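Secretion activator protein, hypothetical (PDB 7DNP) probably cleaves peptidoglycan as a muramidase of glycosyl hydrolase family 108, an autolysin that serves the type IV secretion system of Brucella abortus. Local coordinates at residues Tyr20-His23 with Gly29-Asn32; Glu44-Lys47 with Ala51-Lys54; Ala90-Pro95 with Lys153-Arg158. All coordinates share one frame; numbering follows the deposited sequence.

How the interactions relate
Along the chain the three contacts follow one another in series; none nests in or crosses another. Interaction 1 comes first and closes the loop between strands 20-21 and 31-32, pairing the first two strands of a three-stranded antiparallel sheet. Interaction 2 then closes the short connection from helix 37-44 to helix 50-54. These two touch, through Asn32 ND2 and the carbonyl of Val53, so the hairpin and helix 50-54 pack together. Interaction 3 spans 57 residues and joins helix 82-93 to helix 148-170 close to the centre of the folded chain. The bound muropeptide touches Thr31 of interaction 1 as well as His92 and Trp155 of interaction 3.

Interaction 1. Residues Tyr20-His23 with Gly29-Asn32; sequences YVDH and GATN
Tyr20 lays its ring alongside the methyl of Ala30: CE1 lies 3.8 Å from Ala30 CB, and the phenol OH comes closer still, 3.4 Å from the same carbon. With CG anti to the backbone N (chi1 -177°) the ring runs beside the neighbouring strand rather than straight out from the sheet, and its CD1 also passes the carbonyl O of Thr31. Asp22 meets the methyl as well, its OD1 3.4 Å from Ala30 CB, so the Ala30 methyl touches both the phenol oxygen and the carboxylate, which approach it about a right angle apart. Behind these side chains the backbones pair as an antiparallel ladder. Val21 N donates to Thr31 O at 2.8 Å, and Thr31 N returns the bond to Val21 O at 2.9 Å; both are nearly straight, making Val21 and Thr31 a hydrogen-bonded pair. Tyr20 and Asn32 form the adjoining non-hydrogen-bonded pair, where Tyr20 CA points a C-H toward Thr31 O. Val21 and Thr31 turn their side chains to one face of the sheet, with Val21 CB 4.0 Å from Thr31 OG1; Tyr20 and Asn32 use the other. The contact is a beta hairpin in the glycosyl hydrolase 108 region, and Thr31 belongs to the muropeptide pocket. Asn32 ND2 is bonded to the carbonyl O of Val53. Tyr20 rests on Lys50 and Lys54, so helix 50-54 packs against the Tyr20 and Asn32 face, while strand 35-36 continues the sheet beyond strand 31-32.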
loop_
_atom_site.group_PDB
_atom_site.type_symbol
_atom_site.label_atom_id
_atom_site.label_comp_id
_atom_site.label_asym_id
_atom_site.label_seq_id
_atom_site.Cartn_x
_atom_site.Cartn_y
_atom_site.Cartn_z
ATOM N N TYR A 20 11.457 12.508 -8.277
ATOM C CA TYR A 20 12.614 11.651 -8.063
ATOM C C TYR A 20 13.249 11.972 -6.717
ATOM O O TYR A 20 13.542 13.134 -6.417
ATOM C CB TYR A 20 13.626 11.839 -9.193
ATOM C CG TYR A 20 14.842 10.935 -9.118
ATOM C CD1 TYR A 20 14.732 9.569 -9.332
ATOM C CD2 TYR A 20 16.103 11.455 -8.846
ATOM C CE1 TYR A 20 15.843 8.740 -9.270
ATOM C CE2 TYR A 20 17.220 10.635 -8.783
ATOM C CZ TYR A 20 17.084 9.278 -8.997
ATOM O OH TYR A 20 18.193 8.452 -8.937
ATOM N N VAL A 21 13.432 10.942 -5.897
ATOM C CA VAL A 21 14.076 11.062 -4.596
ATOM C C VAL A 21 15.140 9.982 -4.518
ATOM O O VAL A 21 14.833 8.792 -4.662
ATOM C CB VAL A 21 13.077 10.924 -3.435
ATOM C CG1 VAL A 21 13.764 11.210 -2.106
ATOM C CG2 VAL A 21 11.893 11.860 -3.636
ATOM N N ASP A 22 16.388 10.389 -4.308
ATOM C CA ASP A 22 17.503 9.452 -4.222
ATOM C C ASP A 22 18.320 9.805 -2.987
ATOM O O ASP A 22 19.083 10.776 -2.989
ATOM C CB ASP A 22 18.358 9.481 -5.481
ATOM C CG ASP A 22 19.547 8.542 -5.394
ATOM O OD1 ASP A 22 19.468 7.539 -4.648
ATOM O OD2 ASP A 22 20.560 8.810 -6.074
ATOM N N HIS A 23 18.145 9.015 -1.931
ATOM C CA HIS A 23 18.934 9.124 -0.710
ATOM C C HIS A 23 19.767 7.858 -0.601
ATOM O O HIS A 23 19.329 6.868 0.007
ATOM C CB HIS A 23 18.031 9.306 0.511
ATOM C CG HIS A 23 17.219 10.564 0.478
ATOM N ND1 HIS A 23 16.052 10.716 1.196
ATOM C CD2 HIS A 23 17.408 11.731 -0.184
ATOM C CE1 HIS A 23 15.558 11.922 0.978
ATOM N NE2 HIS A 23 16.361 12.557 0.145
ATOM N N GLY A 29 16.983 2.410 -1.959
ATOM C CA GLY A 29 17.404 2.979 -3.222
ATOM C C GLY A 29 16.444 4.034 -3.744
ATOM O O GLY A 29 15.429 4.372 -3.133
ATOM N N ALA A 30 16.778 4.550 -4.926
ATOM C CA ALA A 30 16.099 5.724 -5.458
ATOM C C ALA A 30 14.694 5.386 -5.945
ATOM O O ALA A 30 14.420 4.284 -6.431
ATOM C CB ALA A 30 16.914 6.336 -6.597
ATOM N N THR A 31 13.797 6.360 -5.807
ATOM C CA THR A 31 12.404 6.217 -6.198
ATOM C C THR A 31 11.968 7.420 -7.025
ATOM O O THR A 31 12.517 8.518 -6.905
ATOM C CB THR A 31 11.477 6.091 -4.982
ATOM O OG1 THR A 31 11.529 7.305 -4.224
ATOM C CG2 THR A 31 11.891 4.923 -4.093
ATOM N N ASN A 32 10.958 7.196 -7.865
ATOM C CA ASN A 32 10.276 8.264 -8.585
ATOM C C ASN A 32 8.779 8.070 -8.403
ATOM O O ASN A 32 8.239 7.022 -8.773
ATOM C CB ASN A 32 10.644 8.269 -10.071
ATOM C CG ASN A 32 10.310 9.589 -10.747
ATOM O OD1 ASN A 32 9.550 10.396 -10.211
ATOM N ND2 ASN A 32 10.886 9.817 -11.923
#

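Interaction 2. Residues Glu44-Lys47 with Ala51-Lys54; sequences EGRK and AEVK
Glu52 OE2 receives Arg46 NH1 in an almost straight hydrogen bond, with an N-H...O angle of 177°. The modelled NH1 to OE2 distance, 2.5 Å, is shorter than such a bond normally is, so the exact length is doubtful while the pairing itself is clear. The second half of the grip is longer: Arg46 NH2 reaches Glu52 OE1 at 3.1 Å. Together they make an end-on bidentate salt bridge, in which the two terminal nitrogens of the guanidinium each take one oxygen of the carboxylate. The two flat groups are nearly coplanar, their planes 18° apart, and each oxygen uses its syn lone pair, the one on the side of its partner oxygen. OE2 lies essentially in the guanidinium plane, whereas OE1 is tilted somewhat out of it. Such paired bonds hinder rotation of either group about its last bond. Arg46 gets there by a bend: its chain turns at chi3 (-66°), bringing the guanidinium round to the helix although the side chain does not set out toward it. Glu52 starts toward the loop and stays extended beyond CG, and the two side chains meet at about a right angle. OE1 has a further donor, the backbone N of Ser49, so this oxygen links the side chain of Arg46 to the start of the helix as well. Glu44 OE1 stands 5.2 Å from Glu52 OE2, a like charge that may be felt, though the guanidinium would probably offset it; Glu44 OE2 has its own salt bridge with Lys60. The contact lies on the surface, about 14 Å from the bound muropeptide. It clasps the turn that leaves helix 37-44 at Gly45, where phi is positive, to Glu52 on helix 50-54, whose Val53 packs on Leu37 and Leu40 of helix 37-44.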
loop_
_atom_site.group_PDB
_atom_site.type_symbol
_atom_site.label_atom_id
_atom_site.label_comp_id
_atom_site.label_asym_id
_atom_site.label_seq_id
_atom_site.Cartn_x
_atom_site.Cartn_y
_atom_site.Cartn_z
ATOM N N GLU A 44 9.455 -3.932 -16.216
ATOM C CA GLU A 44 10.165 -3.968 -17.489
ATOM C C GLU A 44 10.707 -5.348 -17.852
ATOM O O GLU A 44 11.120 -5.546 -18.999
ATOM C CB GLU A 44 11.323 -2.963 -17.474
ATOM C CG GLU A 44 10.882 -1.507 -17.432
ATOM C CD GLU A 44 10.088 -1.113 -18.667
ATOM O OE1 GLU A 44 10.664 -1.111 -19.779
ATOM O OE2 GLU A 44 8.880 -0.819 -18.527
ATOM N N GLY A 45 10.734 -6.295 -16.920
ATOM C CA GLY A 45 11.270 -7.611 -17.228
ATOM C C GLY A 45 12.779 -7.661 -17.339
ATOM O O GLY A 45 13.318 -8.546 -18.015
ATOM N N ARG A 46 13.477 -6.731 -16.691
ATOM C CA ARG A 46 14.934 -6.652 -16.709
ATOM C C ARG A 46 15.363 -5.662 -15.638
ATOM O O ARG A 46 14.598 -4.767 -15.272
ATOM C CB ARG A 46 15.458 -6.216 -18.087
ATOM C CG ARG A 46 14.617 -5.130 -18.756
ATOM C CD ARG A 46 15.355 -4.477 -19.919
ATOM N NE ARG A 46 16.528 -3.740 -19.458
ATOM C CZ ARG A 46 16.527 -2.444 -19.155
ATOM N NH1 ARG A 46 15.414 -1.737 -19.269
ATOM N NH2 ARG A 46 17.640 -1.858 -18.734
ATOM N N LYS A 47 16.592 -5.821 -15.147
ATOM C CA LYS A 47 17.131 -4.912 -14.137
ATOM C C LYS A 47 17.369 -3.541 -14.763
ATOM O O LYS A 47 18.219 -3.394 -15.645
ATOM C CB LYS A 47 18.423 -5.481 -13.551
ATOM C CG LYS A 47 19.077 -4.591 -12.499
ATOM C CD LYS A 47 20.156 -5.341 -11.715
ATOM C CE LYS A 47 20.654 -4.534 -10.513
ATOM N NZ LYS A 47 19.557 -4.187 -9.558
ATOM N N ALA A 51 18.888 5.851 -14.043
ATOM C CA ALA A 51 18.374 6.818 -15.011
ATOM C C ALA A 51 16.976 6.446 -15.485
ATOM O O ALA A 51 16.154 7.332 -15.753
ATOM C CB ALA A 51 19.326 6.926 -16.205
ATOM N N GLU A 52 16.691 5.148 -15.601
ATOM C CA GLU A 52 15.362 4.722 -16.028
ATOM C C GLU A 52 14.315 5.056 -14.971
ATOM O O GLU A 52 13.200 5.470 -15.303
ATOM C CB GLU A 52 15.369 3.222 -16.342
ATOM C CG GLU A 52 15.899 2.891 -17.740
ATOM C CD GLU A 52 16.209 1.415 -17.931
ATOM O OE1 GLU A 52 17.232 0.936 -17.392
ATOM O OE2 GLU A 52 15.423 0.728 -18.620
ATOM N N VAL A 53 14.660 4.886 -13.692
ATOM C CA VAL A 53 13.762 5.306 -12.620
ATOM C C VAL A 53 13.566 6.816 -12.658
ATOM O O VAL A 53 12.443 7.318 -12.524
ATOM C CB VAL A 53 14.303 4.835 -11.258
ATOM C CG1 VAL A 53 13.468 5.410 -10.120
ATOM C CG2 VAL A 53 14.314 3.317 -11.201
ATOM N N LYS A 54 14.654 7.562 -12.867
ATOM C CA LYS A 54 14.566 9.016 -12.940
ATOM C C LYS A 54 13.692 9.480 -14.104
ATOM O O LYS A 54 13.009 10.504 -13.992
ATOM C CB LYS A 54 15.974 9.606 -13.049
ATOM C CG LYS A 54 16.058 11.100 -12.829
ATOM C CD LYS A 54 17.496 11.534 -12.580
ATOM C CE LYS A 54 17.570 12.969 -12.080
ATOM N NZ LYS A 54 17.540 13.953 -13.202
#

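Interaction 3. Residues Ala90-Pro95 with Lys153-Arg158; sequences AIHSGP and KGWTSR. With H9U ((2R)-2-[[(2S)-2-[[(2R)-2-[(2R,3S,4R,5R,6S)-5-acetamido-3-[(2S,3R,4R,5S,6R)-3-acetamido-6-(hydroxymethyl)-4,5-bis(oxidanyl)oxan-2-yl]oxy-2-(hydroxymethyl)-6-oxidanyl-oxan-4-yl]oxypropanoyl]amino]propanoyl]amino]pentanedioic acid), chain B.
The muropeptide pocket is walled here by helix 82-93 and helix 148-170, which meet mainly around the imidazole of His92. His92 presents an edge to the face of the Trp155 five-membered ring in an offset edge-to-face pair, planes at 82° and centroids 4.4 Å apart. Its own face is stacked on by the guanidinium of Arg158, with NH1 3.3 Å from His92 CD2; the opposite face carries the ligand methyl C44. Arg158 arrives on a chain extended from CG to NE, and a salt bridge from NE to Asp88 helps set its position. One ligand oxygen joins the two rings: H9U O10, an acetamide carbonyl, accepts from Trp155 NE1 at 2.8 Å and from His92 NE2 at 2.9 Å. On the helix 82-93 side, Ile91 O takes the other acetamide, from H9U N19, at 2.7 Å, and His92 O accepts a longer bond from H9U N20. Gly94 CA lies 3.3 Å from H9U O07. One acetamide carbonyl thus bridges the two helices, and both acetamides are held by hydrogen bonds, consistent with recognition of N-acetylated peptidoglycan sugars.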
loop_
_atom_site.group_PDB
_atom_site.type_symbol
_atom_site.label_atom_id
_atom_site.label_comp_id
_atom_site.label_asym_id
_atom_site.label_seq_id
_atom_site.Cartn_x
_atom_site.Cartn_y
_atom_site.Cartn_z
ATOM N N ALA A 90 0.401 -1.991 1.061
ATOM C CA ALA A 90 0.977 -2.686 -0.086
ATOM C C ALA A 90 2.035 -1.839 -0.777
ATOM O O ALA A 90 3.068 -2.359 -1.211
ATOM C CB ALA A 90 -0.124 -3.072 -1.076
ATOM N N ILE A 91 1.794 -0.533 -0.906
ATOM C CA ILE A 91 2.779 0.326 -1.563
ATOM C C ILE A 91 4.067 0.365 -0.753
ATOM O O ILE A 91 5.173 0.299 -1.305
ATOM C CB ILE A 91 2.204 1.738 -1.775
ATOM C CG1 ILE A 91 1.125 1.716 -2.860
ATOM C CG2 ILE A 91 3.322 2.724 -2.132
ATOM C CD1 ILE A 91 0.351 3.021 -2.978
ATOM N N HIS A 92 3.937 0.423 0.570
ATOM C CA HIS A 92 5.078 0.601 1.459
ATOM C C HIS A 92 5.866 -0.685 1.669
ATOM O O HIS A 92 7.096 -0.640 1.794
ATOM C CB HIS A 92 4.583 1.135 2.803
ATOM C CG HIS A 92 5.643 1.780 3.638
ATOM N ND1 HIS A 92 5.651 1.697 5.015
ATOM C CD2 HIS A 92 6.717 2.530 3.300
ATOM C CE1 HIS A 92 6.685 2.367 5.488
ATOM N NE2 HIS A 92 7.350 2.881 4.468
ATOM N N SER A 93 5.188 -1.833 1.703
ATOM C CA SER A 93 5.809 -3.086 2.119
ATOM C C SER A 93 5.517 -4.241 1.172
ATOM O O SER A 93 5.894 -5.379 1.475
ATOM C CB SER A 93 5.352 -3.464 3.534
ATOM O OG SER A 93 5.586 -2.407 4.451
ATOM N N GLY A 94 4.852 -3.994 0.049
ATOM C CA GLY A 94 4.545 -5.050 -0.884
ATOM C C GLY A 94 3.160 -5.626 -0.667
ATOM O O GLY A 94 2.670 -5.721 0.465
ATOM N N PRO A 95 2.502 -6.025 -1.759
ATOM C CA PRO A 95 1.127 -6.537 -1.644
ATOM C C PRO A 95 1.015 -7.804 -0.822
ATOM O O PRO A 95 -0.007 -8.007 -0.160
ATOM C CB PRO A 95 0.719 -6.791 -3.103
ATOM C CG PRO A 95 1.694 -6.039 -3.925
ATOM C CD PRO A 95 2.970 -6.000 -3.153
ATOM N N LYS A 153 9.557 7.159 13.279
ATOM C CA LYS A 153 8.707 8.313 13.553
ATOM C C LYS A 153 7.959 8.752 12.299
ATOM O O LYS A 153 6.749 9.008 12.350
ATOM C CB LYS A 153 9.523 9.472 14.127
ATOM C CG LYS A 153 8.663 10.688 14.465
ATOM C CD LYS A 153 9.127 11.395 15.733
ATOM C CE LYS A 153 8.278 12.631 16.021
ATOM N NZ LYS A 153 8.915 13.531 17.029
ATOM N N GLY A 154 8.654 8.821 11.160
ATOM C CA GLY A 154 7.978 9.153 9.913
ATOM C C GLY A 154 6.974 8.096 9.488
ATOM O O GLY A 154 5.885 8.419 9.006
ATOM N N TRP A 155 7.327 6.818 9.665
ATOM C CA TRP A 155 6.384 5.734 9.397
ATOM C C TRP A 155 5.135 5.864 10.259
ATOM O O TRP A 155 4.014 5.665 9.778
ATOM C CB TRP A 155 7.050 4.383 9.650
ATOM C CG TRP A 155 8.030 3.940 8.599
ATOM C CD1 TRP A 155 8.222 4.493 7.369
ATOM C CD2 TRP A 155 8.946 2.842 8.694
ATOM N NE1 TRP A 155 9.203 3.806 6.691
ATOM C CE2 TRP A 155 9.660 2.788 7.484
ATOM C CE3 TRP A 155 9.230 1.900 9.687
ATOM C CZ2 TRP A 155 10.640 1.827 7.238
ATOM C CZ3 TRP A 155 10.205 0.949 9.443
ATOM C CH2 TRP A 155 10.897 0.920 8.229
ATOM N N THR A 156 5.315 6.184 11.544
ATOM C CA THR A 156 4.178 6.339 12.445
ATOM C C THR A 156 3.245 7.439 11.962
ATOM O O THR A 156 2.019 7.286 11.992
ATOM C CB THR A 156 4.679 6.636 13.859
ATOM O OG1 THR A 156 5.513 5.560 14.300
ATOM C CG2 THR A 156 3.515 6.792 14.825
ATOM N N SER A 157 3.813 8.548 11.486
ATOM C CA SER A 157 2.999 9.642 10.972
ATOM C C SER A 157 2.282 9.235 9.689
ATOM O O SER A 157 1.121 9.604 9.474
ATOM C CB SER A 157 3.883 10.873 10.755
ATOM O OG SER A 157 3.171 11.924 10.134
ATOM N N ARG A 158 2.951 8.455 8.836
ATOM C CA ARG A 158 2.324 7.981 7.607
ATOM C C ARG A 158 1.116 7.100 7.906
ATOM O O ARG A 158 0.052 7.264 7.299
ATOM C CB ARG A 158 3.347 7.222 6.757
ATOM C CG ARG A 158 2.735 6.452 5.597
ATOM C CD ARG A 158 3.807 5.800 4.735
ATOM N NE ARG A 158 3.239 5.228 3.517
ATOM C CZ ARG A 158 3.929 5.017 2.400
ATOM N NH1 ARG A 158 5.217 5.336 2.340
ATOM N NH2 ARG A 158 3.331 4.494 1.335
HETATM C C22 H9U B . 8.989 1.808 -0.480
HETATM C C24 H9U B . 10.067 3.112 1.293
HETATM C C26 H9U B . 8.573 3.132 -1.154
HETATM C C28 H9U B . 9.752 4.416 0.543
HETATM C C23 H9U B . 10.193 1.965 0.369
HETATM C C25 H9U B . 8.554 -0.355 -1.331
HETATM C C27 H9U B . 8.068 -0.916 -2.689
HETATM C C29 H9U B . 7.461 -2.256 -2.522
HETATM C C30 H9U B . 8.346 -3.189 -1.798
HETATM C C31 H9U B . 8.714 -2.595 -0.431
HETATM C C32 H9U B . 11.585 0.329 1.623
HETATM C C33 H9U B . 7.200 3.005 -1.736
HETATM C C34 H9U B . 9.566 -3.546 0.356
HETATM C C35 H9U B . 11.221 3.457 3.524
HETATM C C36 H9U B . 11.328 -0.304 2.986
HETATM C C37 H9U B . 7.050 0.599 -4.571
HETATM C C38 H9U B . 12.265 -0.660 0.691
HETATM C C39 H9U B . 9.660 -1.031 4.740
HETATM C C40 H9U B . 12.477 3.706 4.352
HETATM C C41 H9U B . 5.885 1.502 -4.972
HETATM C C42 H9U B . 9.592 -2.537 4.512
HETATM C C43 H9U B . 10.830 -4.757 4.364
HETATM C C44 H9U B . 8.318 -0.544 5.254
HETATM C C45 H9U B . 11.244 -5.035 2.926
HETATM C C46 H9U B . 11.845 -5.421 5.283
HETATM C C47 H9U B . 11.448 -6.863 5.596
HETATM C C48 H9U B . 12.435 -7.519 6.557
HETATM N N18 H9U B . 11.309 3.354 2.087
HETATM N N19 H9U B . 7.016 -0.005 -3.245
HETATM N N20 H9U B . 9.940 -0.428 3.448
HETATM N N21 H9U B . 10.832 -3.317 4.587
HETATM O O01 H9U B . 9.261 0.824 -1.504
HETATM O O02 H9U B . 8.526 4.278 -0.239
HETATM O O03 H9U B . 9.410 -1.321 -0.623
HETATM O O04 H9U B . 10.313 0.698 1.134
HETATM O O05 H9U B . 10.782 4.708 -0.313
HETATM O O06 H9U B . 7.105 -2.831 -3.838
HETATM O O07 H9U B . 7.675 -4.447 -1.600
HETATM O O08 H9U B . 6.845 4.275 -2.216
HETATM O O09 H9U B . 10.753 -3.793 -0.343
HETATM O O10 H9U B . 10.171 3.346 4.067
HETATM O O11 H9U B . 12.225 -0.679 3.661
HETATM O O12 H9U B . 7.943 0.406 -5.334
HETATM O O13 H9U B . 8.547 -3.045 4.264
HETATM O O14 H9U B . 10.734 -6.008 2.306
HETATM O O15 H9U B . 12.093 -4.293 2.363
HETATM O O16 H9U B . 13.412 -6.853 6.996
HETATM O O17 H9U B . 12.268 -8.720 6.904
#